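Local coordinates for protein putative exonuclease (Eubacterium rectale, PDB 3L0A) that is a putative exonuclease of the PDDEXK-like nuclease clan, binds a zinc ion through four cysteines and probably has hydrolase activity, at residues Glu17-Ser22 and Ala126-Lys131; Ala28-Lys33 and Arg166-Asp171; Cys36-Met41 and Asp245-Asn250; Glu122-Lys127 and Met220-Met225. One frame throughout, in Å; residues are numbered along the deposited sequence.

Interaction 1 (Glu17-Ser22 and Ala126-Lys131)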
# COMPACT_ATOMS: atom_id res chain seq x y z
N GLU A 17 -18.89 -1.21 -35.66
CA GLU A 17 -20.28 -0.83 -35.98
C GLU A 17 -21.07 -0.24 -34.78
O GLU A 17 -21.99 0.57 -34.96
CB GLU A 17 -21.05 -2.02 -36.60
CG GLU A 17 -22.17 -1.61 -37.58
CD GLU A 17 -22.80 -2.81 -38.32
OE1 GLU A 17 -22.05 -3.54 -39.01
OE2 GLU A 17 -24.04 -3.01 -38.22
N TYR A 18 -20.72 -0.63 -33.56
CA TYR A 18 -21.49 -0.19 -32.41
C TYR A 18 -20.62 0.46 -31.33
O TYR A 18 -19.71 -0.17 -30.82
CB TYR A 18 -22.23 -1.40 -31.83
CG TYR A 18 -23.31 -2.03 -32.74
CD1 TYR A 18 -24.58 -1.47 -32.87
CD2 TYR A 18 -23.06 -3.22 -33.42
CE1 TYR A 18 -25.57 -2.06 -33.68
CE2 TYR A 18 -24.04 -3.81 -34.23
CZ TYR A 18 -25.29 -3.22 -34.36
OH TYR A 18 -26.23 -3.82 -35.16
N MSE A 19 -20.91 1.72 -30.99
CA MSE A 19 -20.37 2.33 -29.77
C MSE A 19 -20.92 1.53 -28.58
O MSE A 19 -22.00 0.94 -28.67
CB MSE A 19 -20.79 3.80 -29.66
CG MSE A 19 -20.32 4.56 -28.41
SE MSE A 19 -18.43 4.69 -28.23
CE MSE A 19 -18.02 5.11 -30.07
N SER A 20 -20.18 1.50 -27.49
CA SER A 20 -20.60 0.78 -26.33
C SER A 20 -20.19 1.58 -25.12
O SER A 20 -19.39 2.53 -25.22
CB SER A 20 -19.94 -0.61 -26.28
OG SER A 20 -18.65 -0.59 -25.65
N VAL A 21 -20.74 1.23 -23.96
CA VAL A 21 -20.37 1.95 -22.77
C VAL A 21 -18.87 1.82 -22.56
O VAL A 21 -18.21 2.78 -22.17
CB VAL A 21 -21.09 1.42 -21.53
CG1 VAL A 21 -20.34 1.87 -20.23
CG2 VAL A 21 -22.53 1.88 -21.55
N SER A 22 -18.34 0.62 -22.81
CA SER A 22 -16.90 0.36 -22.63
C SER A 22 -16.09 1.13 -23.66
O SER A 22 -15.13 1.78 -23.30
CB SER A 22 -16.56 -1.14 -22.69
OG SER A 22 -15.23 -1.38 -22.20
N ALA A 126 -24.16 7.79 -33.29
CA ALA A 126 -23.82 6.40 -33.65
C ALA A 126 -24.91 5.41 -33.26
O ALA A 126 -25.83 5.72 -32.49
CB ALA A 126 -22.47 5.97 -33.01
N LYS A 127 -24.78 4.20 -33.80
CA LYS A 127 -25.47 3.04 -33.27
C LYS A 127 -24.72 2.64 -31.98
O LYS A 127 -23.50 2.82 -31.92
CB LYS A 127 -25.41 1.88 -34.27
CG LYS A 127 -25.89 2.20 -35.67
CD LYS A 127 -25.85 0.97 -36.60
CE LYS A 127 -27.15 0.15 -36.53
NZ LYS A 127 -27.24 -0.94 -37.57
N TRP A 128 -25.43 2.12 -30.98
CA TRP A 128 -24.83 1.60 -29.73
C TRP A 128 -25.24 0.15 -29.47
O TRP A 128 -26.20 -0.33 -30.05
CB TRP A 128 -25.27 2.42 -28.53
CG TRP A 128 -24.70 3.81 -28.44
CD1 TRP A 128 -24.94 4.85 -29.29
CD2 TRP A 128 -23.86 4.33 -27.40
NE1 TRP A 128 -24.27 5.97 -28.88
CE2 TRP A 128 -23.60 5.69 -27.72
CE3 TRP A 128 -23.27 3.77 -26.26
CZ2 TRP A 128 -22.77 6.51 -26.93
CZ3 TRP A 128 -22.43 4.58 -25.45
CH2 TRP A 128 -22.20 5.94 -25.80
N LYS A 129 -24.52 -0.53 -28.58
CA LYS A 129 -24.92 -1.86 -28.09
C LYS A 129 -24.81 -1.93 -26.58
O LYS A 129 -23.97 -1.28 -26.01
CB LYS A 129 -24.04 -2.96 -28.68
CG LYS A 129 -22.54 -2.75 -28.54
CD LYS A 129 -21.81 -3.92 -29.21
CE LYS A 129 -20.28 -3.75 -29.29
NZ LYS A 129 -19.56 -4.45 -28.19
N ILE A 130 -25.68 -2.71 -25.96
CA ILE A 130 -25.61 -3.00 -24.51
C ILE A 130 -25.84 -4.49 -24.29
O ILE A 130 -26.42 -5.18 -25.15
CB ILE A 130 -26.64 -2.18 -23.69
CG1 ILE A 130 -28.07 -2.52 -24.14
CG2 ILE A 130 -26.38 -0.65 -23.83
CD1 ILE A 130 -29.10 -2.47 -23.01
N LYS A 131 -25.38 -4.97 -23.14
CA LYS A 131 -25.54 -6.35 -22.71
C LYS A 131 -25.73 -6.32 -21.19
O LYS A 131 -24.82 -5.93 -20.46
CB LYS A 131 -24.32 -7.20 -23.08
CG LYS A 131 -24.58 -8.67 -22.94
CD LYS A 131 -23.52 -9.57 -23.59
CE LYS A 131 -22.22 -9.52 -22.80
NZ LYS A 131 -21.51 -10.83 -22.87
O HOH W 1 -22.48 -0.77 -23.88

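Interaction 2 (Ala28-Lys33 and Arg166-Asp171)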
# COMPACT_ATOMS: atom_id res chain seq x y z
N ALA A 28 -13.33 8.53 -23.37
CA ALA A 28 -13.70 9.66 -22.48
C ALA A 28 -13.22 9.55 -21.04
O ALA A 28 -13.11 10.58 -20.36
CB ALA A 28 -15.17 9.88 -22.49
N GLY A 29 -12.94 8.33 -20.58
CA GLY A 29 -12.35 8.12 -19.25
C GLY A 29 -13.37 8.27 -18.12
O GLY A 29 -14.54 8.59 -18.32
N THR A 30 -12.89 8.05 -16.90
CA THR A 30 -13.72 8.23 -15.73
C THR A 30 -12.83 8.96 -14.72
O THR A 30 -11.65 9.16 -15.00
CB THR A 30 -14.18 6.87 -15.18
OG1 THR A 30 -13.06 6.14 -14.70
CG2 THR A 30 -14.87 6.04 -16.26
N TYR A 31 -13.39 9.35 -13.58
CA TYR A 31 -12.59 9.89 -12.51
C TYR A 31 -11.45 8.96 -12.13
O TYR A 31 -10.42 9.42 -11.75
CB TYR A 31 -13.43 10.21 -11.28
CG TYR A 31 -14.21 11.47 -11.42
CD1 TYR A 31 -13.57 12.69 -11.46
CD2 TYR A 31 -15.59 11.44 -11.52
CE1 TYR A 31 -14.27 13.85 -11.61
CE2 TYR A 31 -16.31 12.61 -11.66
CZ TYR A 31 -15.64 13.81 -11.70
OH TYR A 31 -16.34 14.97 -11.85
N GLY A 32 -11.64 7.65 -12.26
CA GLY A 32 -10.62 6.66 -11.89
C GLY A 32 -9.59 6.28 -12.93
O GLY A 32 -8.67 5.50 -12.64
N LYS A 33 -9.75 6.77 -14.15
CA LYS A 33 -8.89 6.38 -15.27
C LYS A 33 -8.88 7.51 -16.33
O LYS A 33 -9.91 7.87 -16.86
CB LYS A 33 -9.41 5.06 -15.88
CG LYS A 33 -8.43 4.30 -16.82
CD LYS A 33 -9.02 2.94 -17.34
CE LYS A 33 -8.15 2.29 -18.49
NZ LYS A 33 -8.75 1.02 -19.12
N ARG A 166 -20.33 7.23 -8.96
CA ARG A 166 -19.91 8.39 -9.73
C ARG A 166 -18.42 8.33 -10.05
O ARG A 166 -18.00 8.75 -11.14
CB ARG A 166 -20.25 9.68 -8.99
CG ARG A 166 -21.72 10.02 -9.08
CD ARG A 166 -21.99 11.34 -8.41
NE ARG A 166 -21.96 11.20 -6.98
CZ ARG A 166 -22.32 12.14 -6.12
NH1 ARG A 166 -22.76 13.32 -6.55
NH2 ARG A 166 -22.26 11.90 -4.82
N TYR A 167 -17.60 7.82 -9.14
CA TYR A 167 -16.13 7.80 -9.38
C TYR A 167 -15.74 6.93 -10.56
O TYR A 167 -14.86 7.30 -11.33
CB TYR A 167 -15.35 7.38 -8.11
CG TYR A 167 -13.79 7.40 -8.20
CD1 TYR A 167 -13.11 6.30 -8.66
CD2 TYR A 167 -13.05 8.50 -7.79
CE1 TYR A 167 -11.77 6.27 -8.73
CE2 TYR A 167 -11.64 8.47 -7.82
CZ TYR A 167 -11.01 7.35 -8.31
OH TYR A 167 -9.63 7.25 -8.44
N TRP A 168 -16.38 5.77 -10.72
CA TRP A 168 -16.01 4.85 -11.79
C TRP A 168 -16.93 4.95 -13.00
O TRP A 168 -16.86 4.13 -13.93
CB TRP A 168 -15.98 3.41 -11.27
CG TRP A 168 -14.82 3.11 -10.37
CD1 TRP A 168 -14.86 2.87 -9.03
CD2 TRP A 168 -13.45 2.99 -10.76
NE1 TRP A 168 -13.62 2.62 -8.55
CE2 TRP A 168 -12.72 2.70 -9.60
CE3 TRP A 168 -12.77 3.10 -11.99
CZ2 TRP A 168 -11.32 2.51 -9.60
CZ3 TRP A 168 -11.35 2.94 -12.01
CH2 TRP A 168 -10.66 2.64 -10.82
N GLY A 169 -17.80 5.95 -13.00
CA GLY A 169 -18.67 6.17 -14.16
C GLY A 169 -19.75 5.11 -14.36
O GLY A 169 -20.17 4.86 -15.47
N TYR A 170 -20.20 4.46 -13.30
CA TYR A 170 -21.34 3.54 -13.44
C TYR A 170 -22.63 4.32 -13.59
O TYR A 170 -23.68 3.76 -13.94
CB TYR A 170 -21.42 2.53 -12.29
CG TYR A 170 -20.15 1.68 -12.20
CD1 TYR A 170 -19.54 1.14 -13.34
CD2 TYR A 170 -19.56 1.40 -10.96
CE1 TYR A 170 -18.33 0.37 -13.24
CE2 TYR A 170 -18.40 0.65 -10.86
CZ TYR A 170 -17.80 0.13 -12.01
OH TYR A 170 -16.68 -0.63 -11.86
N ASP A 171 -22.56 5.63 -13.34
CA ASP A 171 -23.68 6.48 -13.70
C ASP A 171 -23.80 6.51 -15.22
O ASP A 171 -24.91 6.45 -15.71
CB ASP A 171 -23.61 7.88 -13.04
CG ASP A 171 -22.31 8.60 -13.27
OD1 ASP A 171 -21.33 7.96 -13.75
OD2 ASP A 171 -22.28 9.80 -12.94
O HOH W 2 -7.91 4.98 -9.75

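Interaction 3 (Cys36-Met41 and Asp245-Asn250). With ZN (zinc ion), chain B.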
# COMPACT_ATOMS: atom_id res chain seq x y z
N CYS A 36 -7.84 8.31 -22.97
CA CYS A 36 -6.77 8.17 -23.95
C CYS A 36 -7.35 7.73 -25.28
O CYS A 36 -7.73 6.57 -25.46
CB CYS A 36 -5.71 7.16 -23.47
SG CYS A 36 -4.29 7.02 -24.54
N GLU A 37 -7.38 8.66 -26.23
CA GLU A 37 -8.00 8.44 -27.55
C GLU A 37 -7.25 7.38 -28.38
O GLU A 37 -7.86 6.50 -29.00
CB GLU A 37 -8.09 9.78 -28.29
CG GLU A 37 -8.89 10.83 -27.51
CD GLU A 37 -9.18 12.12 -28.26
OE1 GLU A 37 -8.43 12.47 -29.17
OE2 GLU A 37 -10.19 12.79 -27.93
N PHE A 38 -5.93 7.49 -28.37
CA PHE A 38 -5.01 6.56 -29.01
C PHE A 38 -5.29 5.13 -28.56
O PHE A 38 -5.52 4.26 -29.38
CB PHE A 38 -3.60 6.98 -28.63
CG PHE A 38 -2.52 6.11 -29.19
CD1 PHE A 38 -2.30 6.05 -30.56
CD2 PHE A 38 -1.69 5.39 -28.36
CE1 PHE A 38 -1.30 5.23 -31.08
CE2 PHE A 38 -0.70 4.58 -28.86
CZ PHE A 38 -0.50 4.49 -30.21
N TYR A 39 -5.29 4.90 -27.24
CA TYR A 39 -5.62 3.59 -26.68
C TYR A 39 -6.92 3.05 -27.24
O TYR A 39 -7.02 1.87 -27.59
CB TYR A 39 -5.71 3.69 -25.16
CG TYR A 39 -6.33 2.50 -24.44
CD1 TYR A 39 -5.66 1.30 -24.33
CD2 TYR A 39 -7.57 2.62 -23.85
CE1 TYR A 39 -6.23 0.20 -23.64
CE2 TYR A 39 -8.15 1.54 -23.13
CZ TYR A 39 -7.48 0.34 -23.03
OH TYR A 39 -8.05 -0.71 -22.36
N GLY A 40 -7.90 3.93 -27.36
CA GLY A 40 -9.18 3.56 -27.89
C GLY A 40 -9.17 3.16 -29.35
O GLY A 40 -9.97 2.30 -29.77
N MSE A 41 -8.30 3.81 -30.12
CA MSE A 41 -8.18 3.56 -31.57
C MSE A 41 -7.32 2.32 -31.81
O MSE A 41 -7.64 1.51 -32.65
CB MSE A 41 -7.58 4.78 -32.28
CG MSE A 41 -8.51 5.98 -32.36
SE MSE A 41 -10.06 5.64 -33.45
CE MSE A 41 -9.22 6.08 -35.15
N ASP A 245 -0.22 1.83 -20.72
CA ASP A 245 0.72 0.84 -21.21
C ASP A 245 0.82 0.88 -22.75
O ASP A 245 1.93 0.76 -23.32
CB ASP A 245 0.34 -0.57 -20.71
CG ASP A 245 0.73 -0.85 -19.22
OD1 ASP A 245 1.73 -0.29 -18.69
OD2 ASP A 245 0.06 -1.71 -18.59
N CYS A 246 -0.32 1.09 -23.41
CA CYS A 246 -0.37 1.22 -24.89
C CYS A 246 0.49 2.38 -25.35
O CYS A 246 1.34 2.23 -26.21
CB CYS A 246 -1.82 1.43 -25.40
SG CYS A 246 -2.01 1.62 -27.18
N CYS A 247 0.28 3.54 -24.73
CA CYS A 247 1.11 4.70 -24.99
C CYS A 247 2.60 4.40 -24.83
O CYS A 247 3.41 4.80 -25.66
CB CYS A 247 0.70 5.87 -24.10
SG CYS A 247 -0.58 6.92 -24.83
N ARG A 248 2.95 3.67 -23.78
CA ARG A 248 4.35 3.42 -23.48
C ARG A 248 4.98 2.43 -24.44
O ARG A 248 6.13 2.59 -24.84
CB ARG A 248 4.53 2.94 -22.03
CG ARG A 248 4.11 3.97 -20.96
CD ARG A 248 4.65 3.65 -19.59
NE ARG A 248 3.73 2.78 -18.88
CZ ARG A 248 2.66 3.18 -18.23
NH1 ARG A 248 2.33 4.46 -18.15
NH2 ARG A 248 1.89 2.29 -17.66
N HIS A 249 4.23 1.39 -24.79
CA HIS A 249 4.66 0.42 -25.81
C HIS A 249 4.95 1.07 -27.14
O HIS A 249 5.88 0.70 -27.83
CB HIS A 249 3.58 -0.64 -26.04
CG HIS A 249 3.99 -1.68 -27.04
ND1 HIS A 249 4.71 -2.80 -26.68
CD2 HIS A 249 3.81 -1.75 -28.38
CE1 HIS A 249 4.92 -3.53 -27.76
NE2 HIS A 249 4.40 -2.91 -28.81
N ASN A 250 4.13 2.05 -27.49
CA ASN A 250 4.22 2.72 -28.79
C ASN A 250 5.12 3.96 -28.87
O ASN A 250 5.26 4.53 -29.94
CB ASN A 250 2.80 3.06 -29.24
CG ASN A 250 2.05 1.85 -29.71
OD1 ASN A 250 2.18 1.46 -30.86
ND2 ASN A 250 1.23 1.24 -28.84
ZN ZN B . -2.54 6.46 -23.39

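Interaction 4 (Glu122-Lys127 and Met220-Met225)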
# COMPACT_ATOMS: atom_id res chain seq x y z
N GLU A 122 -29.69 3.90 -31.13
CA GLU A 122 -29.10 5.07 -31.81
C GLU A 122 -29.03 6.18 -30.77
O GLU A 122 -30.01 6.45 -30.09
CB GLU A 122 -29.96 5.52 -33.00
CG GLU A 122 -29.63 6.93 -33.60
CD GLU A 122 -29.00 6.89 -35.00
OE1 GLU A 122 -29.75 6.69 -35.98
OE2 GLU A 122 -27.77 7.07 -35.11
N LEU A 123 -27.86 6.82 -30.63
CA LEU A 123 -27.68 7.93 -29.68
C LEU A 123 -26.58 8.87 -30.13
O LEU A 123 -25.46 8.44 -30.39
CB LEU A 123 -27.25 7.45 -28.30
CG LEU A 123 -28.26 7.30 -27.18
CD1 LEU A 123 -27.46 7.02 -25.93
CD2 LEU A 123 -29.16 8.51 -27.02
N PHE A 124 -26.90 10.16 -30.15
CA PHE A 124 -25.89 11.19 -30.31
C PHE A 124 -24.93 10.96 -31.49
O PHE A 124 -23.76 11.37 -31.40
CB PHE A 124 -25.04 11.31 -29.04
CG PHE A 124 -25.81 11.43 -27.77
CD1 PHE A 124 -26.95 12.22 -27.68
CD2 PHE A 124 -25.35 10.80 -26.61
CE1 PHE A 124 -27.65 12.33 -26.49
CE2 PHE A 124 -26.02 10.92 -25.43
CZ PHE A 124 -27.18 11.68 -25.36
N GLY A 125 -25.39 10.31 -32.56
CA GLY A 125 -24.55 10.15 -33.76
C GLY A 125 -24.29 8.72 -34.22
O GLY A 125 -24.24 8.45 -35.41
N ALA A 126 -24.16 7.79 -33.29
CA ALA A 126 -23.82 6.40 -33.65
C ALA A 126 -24.91 5.41 -33.26
O ALA A 126 -25.83 5.72 -32.49
CB ALA A 126 -22.47 5.97 -33.01
N LYS A 127 -24.78 4.20 -33.80
CA LYS A 127 -25.47 3.04 -33.27
C LYS A 127 -24.72 2.64 -31.98
O LYS A 127 -23.50 2.82 -31.92
CB LYS A 127 -25.41 1.88 -34.27
CG LYS A 127 -25.89 2.20 -35.67
CD LYS A 127 -25.85 0.97 -36.60
CE LYS A 127 -27.15 0.15 -36.53
NZ LYS A 127 -27.24 -0.94 -37.57
N MSE A 220 -23.32 14.54 -20.08
CA MSE A 220 -21.87 14.49 -20.33
C MSE A 220 -21.49 13.63 -21.54
O MSE A 220 -20.59 13.98 -22.31
CB MSE A 220 -21.12 13.99 -19.09
CG MSE A 220 -20.90 15.07 -17.99
SE MSE A 220 -20.12 16.75 -18.70
CE MSE A 220 -18.29 16.07 -19.06
N VAL A 221 -22.18 12.50 -21.71
CA VAL A 221 -21.98 11.64 -22.89
C VAL A 221 -22.25 12.43 -24.15
O VAL A 221 -21.42 12.44 -25.07
CB VAL A 221 -22.89 10.40 -22.86
CG1 VAL A 221 -22.77 9.62 -24.15
CG2 VAL A 221 -22.52 9.53 -21.68
N GLU A 222 -23.40 13.11 -24.17
CA GLU A 222 -23.77 13.99 -25.28
C GLU A 222 -22.71 15.04 -25.61
O GLU A 222 -22.46 15.28 -26.79
CB GLU A 222 -25.10 14.71 -25.00
CG GLU A 222 -25.71 15.47 -26.22
CD GLU A 222 -27.09 16.07 -25.92
OE1 GLU A 222 -27.51 16.03 -24.74
OE2 GLU A 222 -27.77 16.58 -26.88
N MSE A 223 -22.10 15.65 -24.59
CA MSE A 223 -21.11 16.73 -24.83
C MSE A 223 -19.81 16.21 -25.44
O MSE A 223 -19.17 16.91 -26.22
CB MSE A 223 -20.75 17.52 -23.55
CG MSE A 223 -21.87 18.35 -22.91
SE MSE A 223 -22.87 19.59 -24.06
CE MSE A 223 -24.46 18.53 -24.56
N ASN A 224 -19.43 14.99 -25.06
CA ASN A 224 -18.17 14.38 -25.50
C ASN A 224 -18.25 13.60 -26.80
O ASN A 224 -17.22 13.40 -27.44
CB ASN A 224 -17.64 13.45 -24.43
CG ASN A 224 -17.10 14.20 -23.24
OD1 ASN A 224 -17.56 14.02 -22.13
ND2 ASN A 224 -16.13 15.06 -23.48
N MSE A 225 -19.44 13.16 -27.20
CA MSE A 225 -19.53 12.25 -28.35
C MSE A 225 -19.04 12.86 -29.67
O MSE A 225 -18.44 12.13 -30.48
CB MSE A 225 -20.94 11.67 -28.53
CG MSE A 225 -21.26 10.49 -27.66
SE MSE A 225 -20.15 9.02 -28.10
CE MSE A 225 -20.87 8.60 -29.81

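Interaction 1 (Glu17-Ser22 and Ala126-Lys131)
Met19 pairs with Trp128 in a short parallel bridge, their CA atoms 4.5 Å apart, where the weakly bonded strand 19-20 meets strand 126-136. Met19 is tied to the residues flanking Trp128. Its N donates to Lys127 O (3.0 Å). Its O accepts from Lys129 N (2.9 Å). The touching parts diverge by 68°, in keeping with so short a bridge, and farther on a water makes the link, accepting from Val21 N and donating to Lys129 O.

On one face of the sheet, selenomethionine Met19 lies alongside the indole of Trp128. Its CG is anti to the backbone N (chi1 178°) and rests over the six-membered ring, 3.3 Å from the Trp128 ring centroid, in a CH-pi contact. The SE atom of Met19 lies more obliquely, 4.9 Å from the same centroid, as a Met-aromatic contact. Beyond this overlap, Trp128 NE1 is held by Leu123 O.

On the other face, Lys129 CG packs on Tyr18 CB at 3.6 Å, while the ammonium of Lys129 bonds to Tyr9 O and Asn15 OD1. Lys127 CB approaches Tyr18 CD1 obliquely (3.7 Å), and a long salt bridge joins Lys127 NZ to Glu17 OE2 (3.9 Å). The firmer partner of Glu17 OE2 is Met2 N, and Tyr18 OH bonds to Met2 O.

Ser20 then caps helix 21-28 through Gly23 N. Strand 114-123 pairs with 126-136 and contributes Thr120 beside Tyr18; Ile228 of helix 211-232 packs on Met19, and Val176 of helix 170-185 on both Val21 and Trp128.

Interaction 2 (Ala28-Lys33 and Arg166-Asp171)
A type I beta turn, Thr30 to Lys33, packs at the protein surface against Tyr167, Trp168 and Gly169, where a Schellman motif ends helix 164-167. Gly169, with positive phi, is the C-prime residue of that motif and also the N-cap position of helix 170-185. The turn itself follows helix 21-28, so the contact joins two helix-exit loops.

Tyr167 O is approached by two residues of the turn. Tyr31 CB comes within 3.2 Å of Tyr167 O, and Gly32 N makes a weak hydrogen bond to that same oxygen at 3.4 Å. Gly32 N also donates a weak hydrogen bond to Thr30 OG1. Tyr31 CB lies over one face of the Tyr167 ring, while the Tyr31 ring turns its edge to Arg166 O, the nearest atom being CD2 at 3.6 Å. Both tyrosines also touch Val156 of strand 154-156.

Gly32 sits in the angle between the Tyr167 face and the Trp168 face. Its CA is 3.4 Å from Tyr167 CE1 and 4.2 Å from the centroid of the six-membered ring of Trp168. Thr30 CG2 meets Trp168 O at 3.6 Å, an oxygen that also accepts from Lys25 NZ. One water donates to Gly32 O and lies 3.1 Å from Tyr167 OH.

Interaction 3 (Cys36-Met41 and Asp245-Asn250)
Cys36 SG is anti to its backbone N (chi1 -175°) and meets Cys247 SG at a shared zinc ion; Phe38 CG is likewise anti to the backbone N (chi1 179°), and Phe38 CB points toward helix 245-250. The zinc lies 2.2 Å from Cys36 SG and 2.5 Å from Cys247 SG. Cys36 SG has a second task as N-cap of helix 37-45, accepting from Tyr39 N at 3.6 Å; the metal and the helix start are thus held by one sulfur.

Cys241 and Cys244 complete the four-cysteine site. One early cysteine and three late ones recall the iron-sulfur staple of some PDDEXK nucleases such as AddB, here with zinc. The site draws together helices 37-41 and 245-250, whose axes cross at 85° and approach to 9.4 Å.

Beside the metal, Phe38 CE2 touches Cys246 SG at 3.6 Å, an oblique sulfur-aromatic contact. The rim of the Phe38 ring meets the Asn250 amide, CZ to CG 3.7 Å, with the two planes nearly perpendicular. That amide is anchored by Asn250 ND2 donating to Cys246 O (2.8 Å); Asn250 N reaches the same oxygen from the opposite face of its carbonyl plane. Arg240 adds a cation-pi contact to Phe38, and Arg248 bonds through NE to Glu201 O of a neighbouring subunit.

Interaction 4 (Glu122-Lys127 and Met220-Met225)
The tip of the beta hairpin joining strands 114-123 and 126-136 packs here on helix 211-232, with Phe124 laid against Val221, Glu222 and Met225. The hairpin closes through two backbone bonds, Leu123 N to Ala126 O (3.0 Å) and Ala126 N to Leu123 O (3.2 Å), leaving Phe124 and Gly125 as a two-residue loop in which both have positive phi.

Phe124 carries most of the contact. Its CG is anti to the carbonyl carbon (chi1 -50°). The ring is sandwiched between its own neighbour in the chain and the helix. Leu123 CD2 lies over the centre of one face. On the opposite face Glu222 CB makes a CH-pi contact, 3.8 Å from the Phe124 ring centroid and 15° off the normal. The extended chain of Glu222 continues across the rim, its CG 3.7 Å from Phe124 CE1, and the carboxylate plane is almost parallel to the ring. Val221 meets the ring at its edge instead, CG1 to Phe124 CE2 3.7 Å.

One helical turn on, selenomethionine Met225 packs beside the base of the aromatic group, its CG 4.1 Å from Phe124 CB. Its bent chain ends with CE near Ala126 CB (4.4 Å). No hydrogen bond crosses between the segments, so the join rests on apolar and CH-pi contacts.

Trp128 of strand 126-136 touches Val221 and Met225, and Tyr24 of helix 21-28 touches the same two residues. Leu123 rests on Glu179 and Gln183 of helix 170-185, while Ile172 of that helix packs on Val221.

In the fold
From the N terminus, interaction 1 closes a largely helical excursion by joining strand 19-20 to strand 126-136 of the mixed sheet. Interaction 4 starts on the hairpin where that loop ends, shares Ala126 and Lys127 with it, and closes the next loop on helix 211-232. Interaction 2, linking residues 28-33 to 166-171, crosses both of these loops. Interaction 3 joins residues 36-41 to 245-250 at the zinc; its loop crosses those of interactions 1 and 2 and encloses that of interaction 4. Lys33 NZ, 3.7 Å from Tyr39 OH, brings interactions 2 and 3 into touch.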